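Local coordinates for molybdopterin biosynthesis protein MoaB (Sulfolobus tokodaii, PDB 3IWT) that probably binds molybdopterin or its precursor and takes part in the biosynthesis of the molybdenum cofactor, at the interface of chains A and B. Sequence-based numbering; all coordinates share one arbitrary frame. Chains: chain A/B, 178aa long hypothetical molybdenum cofactor biosynthesis protein B.

The interface of chains A and B. Residues chain A 66, 70, 74, 106; chain B 70, 74, 105-106, 142.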
ATOM      1  N   LYS A  66       3.817 -14.698 -16.004  1.00 44.13           N
ATOM      2  CA  LYS A  66       4.084 -14.442 -14.581  1.00 43.81           C
ATOM      3  C   LYS A  66       4.776 -15.637 -13.924  1.00 43.48           C
ATOM      4  O   LYS A  66       5.805 -15.491 -13.284  1.00 42.41           O
ATOM      5  CB  LYS A  66       2.775 -14.077 -13.851  1.00 44.46           C
ATOM      6  CG  LYS A  66       2.896 -13.953 -12.336  1.00 45.33           C
ATOM      7  CD  LYS A  66       1.669 -13.347 -11.656  1.00 45.59           C
ATOM      8  CE  LYS A  66       1.847 -13.350 -10.127  1.00 46.69           C
ATOM      9  NZ  LYS A  66       0.744 -12.644  -9.407  1.00 46.02           N
ATOM     10  N   LEU A  70       8.559 -15.853 -12.461  1.00 43.08           N
ATOM     11  CA  LEU A  70       8.815 -16.198 -11.058  1.00 43.48           C
ATOM     12  C   LEU A  70       9.754 -17.403 -10.919  1.00 43.72           C
ATOM     13  O   LEU A  70      10.702 -17.369 -10.142  1.00 43.52           O
ATOM     14  CB  LEU A  70       7.505 -16.484 -10.307  1.00 42.91           C
ATOM     15  CG  LEU A  70       6.513 -15.348 -10.050  1.00 42.18           C
ATOM     16  CD1 LEU A  70       5.135 -15.911  -9.550  1.00 42.78           C
ATOM     17  CD2 LEU A  70       7.124 -14.319  -9.062  1.00 42.11           C
ATOM     18  N   THR A  74      13.313 -17.474  -8.959  1.00 42.87           N
ATOM     19  CA  THR A  74      13.508 -18.358  -7.793  1.00 44.23           C
ATOM     20  C   THR A  74      14.599 -19.402  -8.029  1.00 44.15           C
ATOM     21  O   THR A  74      15.359 -19.717  -7.108  1.00 44.94           O
ATOM     22  CB  THR A  74      12.176 -19.010  -7.291  1.00 44.52           C
ATOM     23  OG1 THR A  74      11.558 -19.781  -8.336  1.00 45.67           O
ATOM     24  CG2 THR A  74      11.251 -17.938  -6.813  1.00 42.87           C
ATOM     25  N   LEU A 106       8.683  -8.853  -4.635  1.00 52.63           N
ATOM     26  CA  LEU A 106       9.456  -9.837  -3.904  1.00 51.41           C
ATOM     27  C   LEU A 106      10.687  -9.291  -3.179  1.00 49.80           C
ATOM     28  O   LEU A 106      11.316  -9.996  -2.377  1.00 49.68           O
ATOM     29  CB  LEU A 106       9.905 -10.936  -4.844  1.00 51.95           C
ATOM     30  CG  LEU A 106       8.790 -11.542  -5.718  1.00 54.06           C
ATOM     31  CD1 LEU A 106       9.437 -12.720  -6.437  1.00 55.21           C
ATOM     32  CD2 LEU A 106       7.548 -11.955  -4.966  1.00 56.01           C
TER
ATOM     33  N   LEU B  70       9.594 -19.299  -1.422  1.00 40.95           N
ATOM     34  CA  LEU B  70       9.248 -18.842  -2.759  1.00 40.67           C
ATOM     35  C   LEU B  70       9.491 -19.946  -3.789  1.00 41.44           C
ATOM     36  O   LEU B  70       8.643 -20.183  -4.631  1.00 41.77           O
ATOM     37  CB  LEU B  70      10.046 -17.580  -3.119  1.00 39.70           C
ATOM     38  CG  LEU B  70       9.681 -16.249  -2.436  1.00 39.64           C
ATOM     39  CD1 LEU B  70      10.740 -15.151  -2.838  1.00 37.66           C
ATOM     40  CD2 LEU B  70       8.268 -15.774  -2.847  1.00 41.18           C
ATOM     41  N   THR B  74       6.755 -21.697  -6.291  1.00 40.48           N
ATOM     42  CA  THR B  74       6.916 -21.528  -7.730  1.00 41.52           C
ATOM     43  C   THR B  74       7.109 -22.884  -8.431  1.00 41.65           C
ATOM     44  O   THR B  74       6.602 -23.086  -9.516  1.00 42.37           O
ATOM     45  CB  THR B  74       8.040 -20.520  -8.090  1.00 41.53           C
ATOM     46  OG1 THR B  74       9.308 -21.055  -7.662  1.00 45.67           O
ATOM     47  CG2 THR B  74       7.772 -19.182  -7.452  1.00 39.39           C
ATOM     48  N   LYS B 105       2.506 -11.823  -1.721  1.00 49.77           N
ATOM     49  CA  LYS B 105       3.077 -11.054  -2.806  1.00 49.85           C
ATOM     50  C   LYS B 105       3.046 -11.765  -4.167  1.00 49.80           C
ATOM     51  O   LYS B 105       3.483 -11.193  -5.202  1.00 50.82           O
ATOM     52  CB  LYS B 105       4.546 -10.749  -2.474  1.00 51.65           C
ATOM     53  CG  LYS B 105       4.729  -9.944  -1.221  1.00 52.70           C
ATOM     54  CD  LYS B 105       4.320  -8.515  -1.402  1.00 58.44           C
ATOM     55  CE  LYS B 105       4.518  -7.768  -0.094  1.00 60.21           C
ATOM     56  NZ  LYS B 105       5.650  -8.420   0.684  1.00 66.20           N
ATOM     57  N   LEU B 106       2.667 -13.030  -4.173  1.00 47.22           N
ATOM     58  CA  LEU B 106       2.507 -13.771  -5.395  1.00 46.42           C
ATOM     59  C   LEU B 106       1.046 -13.680  -5.894  1.00 46.06           C
ATOM     60  O   LEU B 106       0.811 -13.909  -7.084  1.00 45.10           O
ATOM     61  CB  LEU B 106       2.961 -15.237  -5.255  1.00 46.02           C
ATOM     62  CG  LEU B 106       4.428 -15.592  -4.897  1.00 47.01           C
ATOM     63  CD1 LEU B 106       4.675 -17.118  -4.924  1.00 48.82           C
ATOM     64  CD2 LEU B 106       5.415 -14.881  -5.811  1.00 45.65           C
ATOM     65  N   ILE B 142      -3.655 -17.528  -8.024  1.00 43.25           N
ATOM     66  CA  ILE B 142      -2.508 -17.245  -8.918  1.00 45.11           C
ATOM     67  C   ILE B 142      -2.768 -18.003 -10.210  1.00 46.53           C
ATOM     68  O   ILE B 142      -2.810 -19.222 -10.228  1.00 47.48           O
ATOM     69  CB  ILE B 142      -1.144 -17.665  -8.331  1.00 44.52           C
ATOM     70  CG1 ILE B 142      -0.919 -16.995  -6.983  1.00 46.20           C
ATOM     71  CG2 ILE B 142       0.035 -17.282  -9.318  1.00 45.02           C
ATOM     72  CD1 ILE B 142       0.275 -17.497  -6.177  1.00 46.39           C
TER
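A:Thr74 and B:Thr74 meet tip to tip where the 66-77 helices of the two chains face each other on the two-fold axis. Their hydroxyls share a hydrogen bond, OG1 to OG1, of 2.7 Å, whose direction the structure does not settle. In A:Thr74 the oxygen sits between backbone N and carbonyl carbon (chi1 59°), a rotamer that also lets OG1 donate to the A:Leu70 carbonyl O one turn back, at 3.1 Å. The donor reaches that carbonyl oxygen 33° from the carbonyl plane; B:Thr74 makes the same bond, a weak one, to B:Leu70 O. The threonine methyls pack beside the hydroxyl pair, each also touching the opposite Leu70, with A:Thr74 CG2 3.9 Å from B:Leu70 CB. An alanine in place of A:Thr74 would probably leave the B:Thr74 hydroxyl without its mate and, with CG2 gone, open a gap beside the B:Leu70 CB.

A:Lys66 makes a second polar link in this patch: its extended chain, with CG anti to the backbone N (chi1 173°), carries NZ to the main-chain O of B:Leu106 at 2.6 Å. The amine nitrogen sits above the carbonyl plane, and CE lies against the same oxygen; B:Ile142 stands a little farther off, its CG2 toward CE.

Between these bonds lies an apolar patch, part of a larger symmetric interface whose place in the biological assembly the coordinates alone do not prove. B:Leu106 rests its CD2 methyl against two leucines of chain A, 3.7 Å from CD2 of A:Leu70 and crossing A:Leu106 at about a right angle. A:Leu106 and B:Lys105 run alongside each other, pointing opposite ways, CD2 of the leucine 4.1 Å from the lysine CB.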